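Local coordinates for protein D-glycero-D-manno-heptose 1-phosphate kinase (Bacteroides thetaiotaomicron, PDB 3K85) that probably transfers phosphate from ATP to a sugar substrate, consistent with a D-glycero-D-manno-heptose 1-phosphate kinase of the GHMP kinase family, at residues 65-77 / 85-98. Numbering follows the deposited sequence.
Sequences SYLSMSQLEIDGE and YNRIIRDYRLEPKS
N86 clasps the backbone of L72 with both ends of its amide: OD1 accepts from L72 N at 2.7 Å, while ND2 gives its hydrogen to L72 O at 2.9 Å, in the carbonyl plane and on a lone pair. Two bonds to one residue fix the rotation of this buried amide. Y85, the preceding residue of the helix, works by its hydroxyl. With CG anti to the backbone N (chi1 174°), the ring reaches across so that OH donates to M69 O, 2.7 Å away and almost in line with that C=O, and accepts from K97 N at 3.1 Å. A phenylalanine here would probably leave M69 O and K97 N without the hydroxyl that joins them. The hydroxyl ties the loop after strand 62-67, which pairs antiparallel with strand 52-57 in the large mixed sheet, to helix 79-91 and to the chain leading into strand 99-105. There S68 OG donates to K97 O at 2.5 Å, from well above the carbonyl plane. The one apolar side-chain pair across the contact is L72 CD1 with Y85 CD2, 4.2 Å apart; I89 CG2 and P96 CG instead pack against oxygens, S70 O and S70 OG. R90 lies alongside Q71, while its NH2 is held by a salt bridge to D151 of helix 137-151.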
loop_
_atom_site.group_PDB
_atom_site.type_symbol
_atom_site.label_atom_id
_atom_site.label_comp_id
_atom_site.label_asym_id
_atom_site.label_seq_id
_atom_site.Cartn_x
_atom_site.Cartn_y
_atom_site.Cartn_z
ATOM N N SER A 65 23.134 26.757 25.684
ATOM C CA SER A 65 24.354 26.007 25.463
ATOM C C SER A 65 24.554 25.207 26.752
ATOM O O SER A 65 24.215 25.688 27.831
ATOM C CB SER A 65 25.515 26.975 25.237
ATOM O OG SER A 65 26.699 26.296 24.866
ATOM N N TYR A 66 25.070 23.984 26.637
ATOM C CA TYR A 66 25.314 23.122 27.797
ATOM C C TYR A 66 26.667 22.450 27.651
ATOM O O TYR A 66 27.171 22.271 26.539
ATOM C CB TYR A 66 24.254 22.030 27.904
ATOM C CG TYR A 66 22.853 22.516 28.161
ATOM C CD1 TYR A 66 22.397 22.749 29.456
ATOM C CD2 TYR A 66 21.968 22.724 27.105
ATOM C CE1 TYR A 66 21.089 23.171 29.694
ATOM C CE2 TYR A 66 20.662 23.145 27.329
ATOM C CZ TYR A 66 20.226 23.366 28.622
ATOM O OH TYR A 66 18.927 23.779 28.834
ATOM N N LEU A 67 27.256 22.076 28.781
ATOM C CA LEU A 67 28.548 21.408 28.769
ATOM C C LEU A 67 28.304 19.978 28.271
ATOM O O LEU A 67 27.419 19.278 28.770
ATOM C CB LEU A 67 29.129 21.402 30.183
ATOM C CG LEU A 67 28.639 22.567 31.053
ATOM C CD1 LEU A 67 29.231 22.438 32.450
ATOM C CD2 LEU A 67 29.022 23.902 30.425
ATOM N N SER A 68 29.078 19.562 27.275
ATOM C CA SER A 68 28.945 18.230 26.683
ATOM C C SER A 68 28.976 17.119 27.739
ATOM O O SER A 68 30.001 16.896 28.384
ATOM C CB SER A 68 30.061 18.019 25.656
ATOM O OG SER A 68 29.919 16.794 24.968
HETATM N N MSE A 69 27.846 16.430 27.904
HETATM C CA MSE A 69 27.711 15.346 28.882
HETATM C C MSE A 69 27.235 14.041 28.243
HETATM O O MSE A 69 26.960 13.996 27.048
HETATM C CB MSE A 69 26.699 15.737 29.955
HETATM C CG MSE A 69 26.977 17.052 30.640
HETATM SE SE MSE A 69 25.682 17.341 32.028
HETATM C CE MSE A 69 24.795 18.930 31.317
ATOM N N SER A 70 27.138 12.980 29.041
ATOM C CA SER A 70 26.658 11.698 28.537
ATOM C C SER A 70 25.140 11.707 28.611
ATOM O O SER A 70 24.455 11.086 27.802
ATOM C CB SER A 70 27.198 10.536 29.374
ATOM O OG SER A 70 28.558 10.288 29.095
ATOM N N GLN A 71 24.620 12.412 29.605
ATOM C CA GLN A 71 23.179 12.520 29.788
ATOM C C GLN A 71 22.876 13.984 30.076
ATOM O O GLN A 71 23.757 14.717 30.522
ATOM C CB GLN A 71 22.720 11.664 30.972
ATOM C CG GLN A 71 22.881 10.158 30.799
ATOM C CD GLN A 71 21.958 9.581 29.742
ATOM O OE1 GLN A 71 22.257 9.623 28.552
ATOM N NE2 GLN A 71 20.825 9.051 30.173
ATOM N N LEU A 72 21.646 14.413 29.810
ATOM C CA LEU A 72 21.252 15.793 30.070
ATOM C C LEU A 72 20.003 15.819 30.929
ATOM O O LEU A 72 19.008 15.165 30.632
ATOM C CB LEU A 72 20.992 16.559 28.767
ATOM C CG LEU A 72 22.200 16.921 27.899
ATOM C CD1 LEU A 72 21.721 17.664 26.657
ATOM C CD2 LEU A 72 23.175 17.778 28.684
ATOM N N GLU A 73 20.071 16.590 32.000
ATOM C CA GLU A 73 18.971 16.721 32.937
ATOM C C GLU A 73 17.706 17.291 32.299
ATOM O O GLU A 73 17.740 18.319 31.634
ATOM C CB GLU A 73 19.419 17.606 34.108
ATOM C CG GLU A 73 19.883 19.030 33.719
ATOM C CD GLU A 73 21.026 19.075 32.686
ATOM O OE1 GLU A 73 22.105 18.486 32.938
ATOM O OE2 GLU A 73 20.841 19.716 31.623
ATOM N N ILE A 74 16.582 16.623 32.504
ATOM C CA ILE A 74 15.340 17.114 31.944
ATOM C C ILE A 74 14.854 18.326 32.753
ATOM O O ILE A 74 14.050 18.190 33.677
ATOM C CB ILE A 74 14.260 15.984 31.916
ATOM C CG1 ILE A 74 14.579 14.988 30.799
ATOM C CG2 ILE A 74 12.873 16.557 31.642
ATOM C CD1 ILE A 74 15.952 14.374 30.884
ATOM N N ASP A 75 15.362 19.510 32.401
ATOM C CA ASP A 75 14.990 20.756 33.074
ATOM C C ASP A 75 13.534 21.099 32.839
ATOM O O ASP A 75 12.845 21.591 33.726
ATOM C CB ASP A 75 15.812 21.935 32.550
ATOM C CG ASP A 75 17.290 21.776 32.799
ATOM O OD1 ASP A 75 17.680 21.572 33.969
ATOM O OD2 ASP A 75 18.065 21.869 31.822
ATOM N N GLY A 76 13.080 20.843 31.622
ATOM C CA GLY A 76 11.718 21.165 31.246
ATOM C C GLY A 76 11.883 22.039 30.020
ATOM O O GLY A 76 10.944 22.658 29.521
ATOM N N GLU A 77 13.118 22.074 29.540
ATOM C CA GLU A 77 13.474 22.854 28.372
ATOM C C GLU A 77 14.135 21.941 27.340
ATOM O O GLU A 77 15.109 21.241 27.642
ATOM C CB GLU A 77 14.428 23.976 28.773
ATOM C CG GLU A 77 13.902 24.832 29.909
ATOM C CD GLU A 77 14.699 26.111 30.097
ATOM O OE1 GLU A 77 15.948 26.033 30.180
ATOM O OE2 GLU A 77 14.069 27.191 30.165
ATOM N N TYR A 85 18.489 12.529 22.708
ATOM C CA TYR A 85 19.926 12.477 22.921
ATOM C C TYR A 85 20.307 11.507 24.047
ATOM O O TYR A 85 21.266 10.742 23.918
ATOM C CB TYR A 85 20.463 13.864 23.258
ATOM C CG TYR A 85 21.922 13.841 23.622
ATOM C CD1 TYR A 85 22.893 13.664 22.645
ATOM C CD2 TYR A 85 22.334 13.927 24.957
ATOM C CE1 TYR A 85 24.238 13.565 22.977
ATOM C CE2 TYR A 85 23.680 13.828 25.302
ATOM C CZ TYR A 85 24.624 13.644 24.308
ATOM O OH TYR A 85 25.956 13.501 24.625
ATOM N N ASN A 86 19.568 11.534 25.154
ATOM C CA ASN A 86 19.888 10.646 26.274
ATOM C C ASN A 86 19.697 9.174 25.898
ATOM O O ASN A 86 20.601 8.338 26.091
ATOM C CB ASN A 86 19.031 10.992 27.503
ATOM C CG ASN A 86 19.415 12.333 28.129
ATOM O OD1 ASN A 86 20.560 12.777 28.024
ATOM N ND2 ASN A 86 18.462 12.968 28.794
ATOM N N ARG A 87 18.519 8.879 25.349
ATOM C CA ARG A 87 18.151 7.537 24.925
ATOM C C ARG A 87 19.179 6.947 23.967
ATOM O O ARG A 87 19.539 5.777 24.097
ATOM C CB ARG A 87 16.782 7.569 24.243
ATOM C CG ARG A 87 16.062 6.227 24.192
ATOM C CD ARG A 87 15.506 5.850 25.563
ATOM N NE ARG A 87 14.429 4.870 25.450
ATOM C CZ ARG A 87 14.617 3.624 25.048
ATOM N NH1 ARG A 87 15.843 3.217 24.739
ATOM N NH2 ARG A 87 13.585 2.796 24.927
ATOM N N ILE A 88 19.649 7.750 23.007
ATOM C CA ILE A 88 20.638 7.284 22.030
ATOM C C ILE A 88 21.995 7.065 22.688
ATOM O O ILE A 88 22.729 6.132 22.334
ATOM C CB ILE A 88 20.819 8.288 20.819
ATOM C CG1 ILE A 88 19.534 8.381 19.986
ATOM C CG2 ILE A 88 21.938 7.808 19.900
ATOM C CD1 ILE A 88 19.063 7.047 19.439
ATOM N N ILE A 89 22.347 7.930 23.636
ATOM C CA ILE A 89 23.632 7.765 24.328
ATOM C C ILE A 89 23.611 6.462 25.121
ATOM O O ILE A 89 24.600 5.731 25.136
ATOM C CB ILE A 89 23.935 8.938 25.304
ATOM C CG1 ILE A 89 24.120 10.241 24.520
ATOM C CG2 ILE A 89 25.209 8.633 26.104
ATOM C CD1 ILE A 89 25.332 10.243 23.604
ATOM N N ARG A 90 22.477 6.174 25.763
ATOM C CA ARG A 90 22.326 4.956 26.549
ATOM C C ARG A 90 22.269 3.693 25.698
ATOM O O ARG A 90 23.113 2.805 25.830
ATOM C CB ARG A 90 21.058 5.012 27.402
ATOM C CG ARG A 90 21.097 6.034 28.505
ATOM C CD ARG A 90 20.204 5.589 29.633
ATOM N NE ARG A 90 18.811 5.495 29.228
ATOM C CZ ARG A 90 18.024 6.547 29.023
ATOM N NH1 ARG A 90 18.503 7.777 29.191
ATOM N NH2 ARG A 90 16.759 6.367 28.664
ATOM N N ASP A 91 21.264 3.618 24.832
ATOM C CA ASP A 91 21.078 2.461 23.971
ATOM C C ASP A 91 22.305 2.031 23.194
ATOM O O ASP A 91 22.506 0.845 22.955
ATOM C CB ASP A 91 19.925 2.706 23.004
ATOM C CG ASP A 91 18.581 2.490 23.656
ATOM O OD1 ASP A 91 18.562 2.157 24.863
ATOM O OD2 ASP A 91 17.551 2.650 22.970
ATOM N N TYR A 92 23.135 2.982 22.803
ATOM C CA TYR A 92 24.320 2.631 22.047
ATOM C C TYR A 92 25.620 2.775 22.845
ATOM O O TYR A 92 26.717 2.596 22.298
ATOM C CB TYR A 92 24.333 3.445 20.743
ATOM C CG TYR A 92 23.153 3.074 19.878
ATOM C CD1 TYR A 92 23.174 1.902 19.115
ATOM C CD2 TYR A 92 21.961 3.799 19.936
ATOM C CE1 TYR A 92 22.044 1.456 18.441
ATOM C CE2 TYR A 92 20.821 3.362 19.267
ATOM C CZ TYR A 92 20.871 2.185 18.524
ATOM O OH TYR A 92 19.747 1.703 17.897
ATOM N N ARG A 93 25.483 3.071 24.141
ATOM C CA ARG A 93 26.626 3.216 25.048
ATOM C C ARG A 93 27.706 4.087 24.426
ATOM O O ARG A 93 28.869 3.697 24.362
ATOM C CB ARG A 93 27.220 1.843 25.354
ATOM C CG ARG A 93 26.228 0.786 25.816
ATOM C CD ARG A 93 26.929 -0.575 25.895
ATOM N NE ARG A 93 28.299 -0.434 26.405
ATOM C CZ ARG A 93 29.132 -1.442 26.660
ATOM N NH1 ARG A 93 28.747 -2.698 26.458
ATOM N NH2 ARG A 93 30.361 -1.192 27.109
ATOM N N LEU A 94 27.328 5.278 23.983
ATOM C CA LEU A 94 28.273 6.176 23.326
ATOM C C LEU A 94 28.921 7.207 24.245
ATOM O O LEU A 94 28.353 7.577 25.274
ATOM C CB LEU A 94 27.560 6.900 22.182
ATOM C CG LEU A 94 26.737 5.990 21.264
ATOM C CD1 LEU A 94 25.901 6.836 20.313
ATOM C CD2 LEU A 94 27.679 5.059 20.501
ATOM N N GLU A 95 30.108 7.670 23.851
ATOM C CA GLU A 95 30.845 8.681 24.604
ATOM C C GLU A 95 30.142 10.019 24.421
ATOM O O GLU A 95 29.428 10.224 23.435
ATOM C CB GLU A 95 32.275 8.799 24.083
ATOM C CG GLU A 95 33.093 7.532 24.220
ATOM C CD GLU A 95 34.492 7.671 23.637
ATOM O OE1 GLU A 95 35.285 8.491 24.159
ATOM O OE2 GLU A 95 34.799 6.961 22.653
ATOM N N PRO A 96 30.332 10.951 25.368
ATOM C CA PRO A 96 29.694 12.270 25.273
ATOM C C PRO A 96 29.852 12.883 23.876
ATOM O O PRO A 96 30.885 12.705 23.222
ATOM C CB PRO A 96 30.420 13.075 26.349
ATOM C CG PRO A 96 30.677 12.042 27.392
ATOM C CD PRO A 96 31.170 10.863 26.577
ATOM N N LYS A 97 28.830 13.602 23.424
ATOM C CA LYS A 97 28.877 14.225 22.106
ATOM C C LYS A 97 28.887 15.753 22.153
ATOM O O LYS A 97 28.303 16.362 23.053
ATOM C CB LYS A 97 27.689 13.751 21.260
ATOM C CG LYS A 97 28.083 12.905 20.061
ATOM C CD LYS A 97 28.401 11.471 20.444
ATOM C CE LYS A 97 28.956 10.701 19.246
ATOM N NZ LYS A 97 28.930 9.222 19.442
ATOM N N SER A 98 29.549 16.361 21.169
ATOM C CA SER A 98 29.639 17.815 21.054
ATOM C C SER A 98 29.032 18.217 19.696
ATOM O O SER A 98 29.549 17.854 18.640
ATOM C CB SER A 98 31.112 18.243 21.148
ATOM O OG SER A 98 31.257 19.652 21.148
#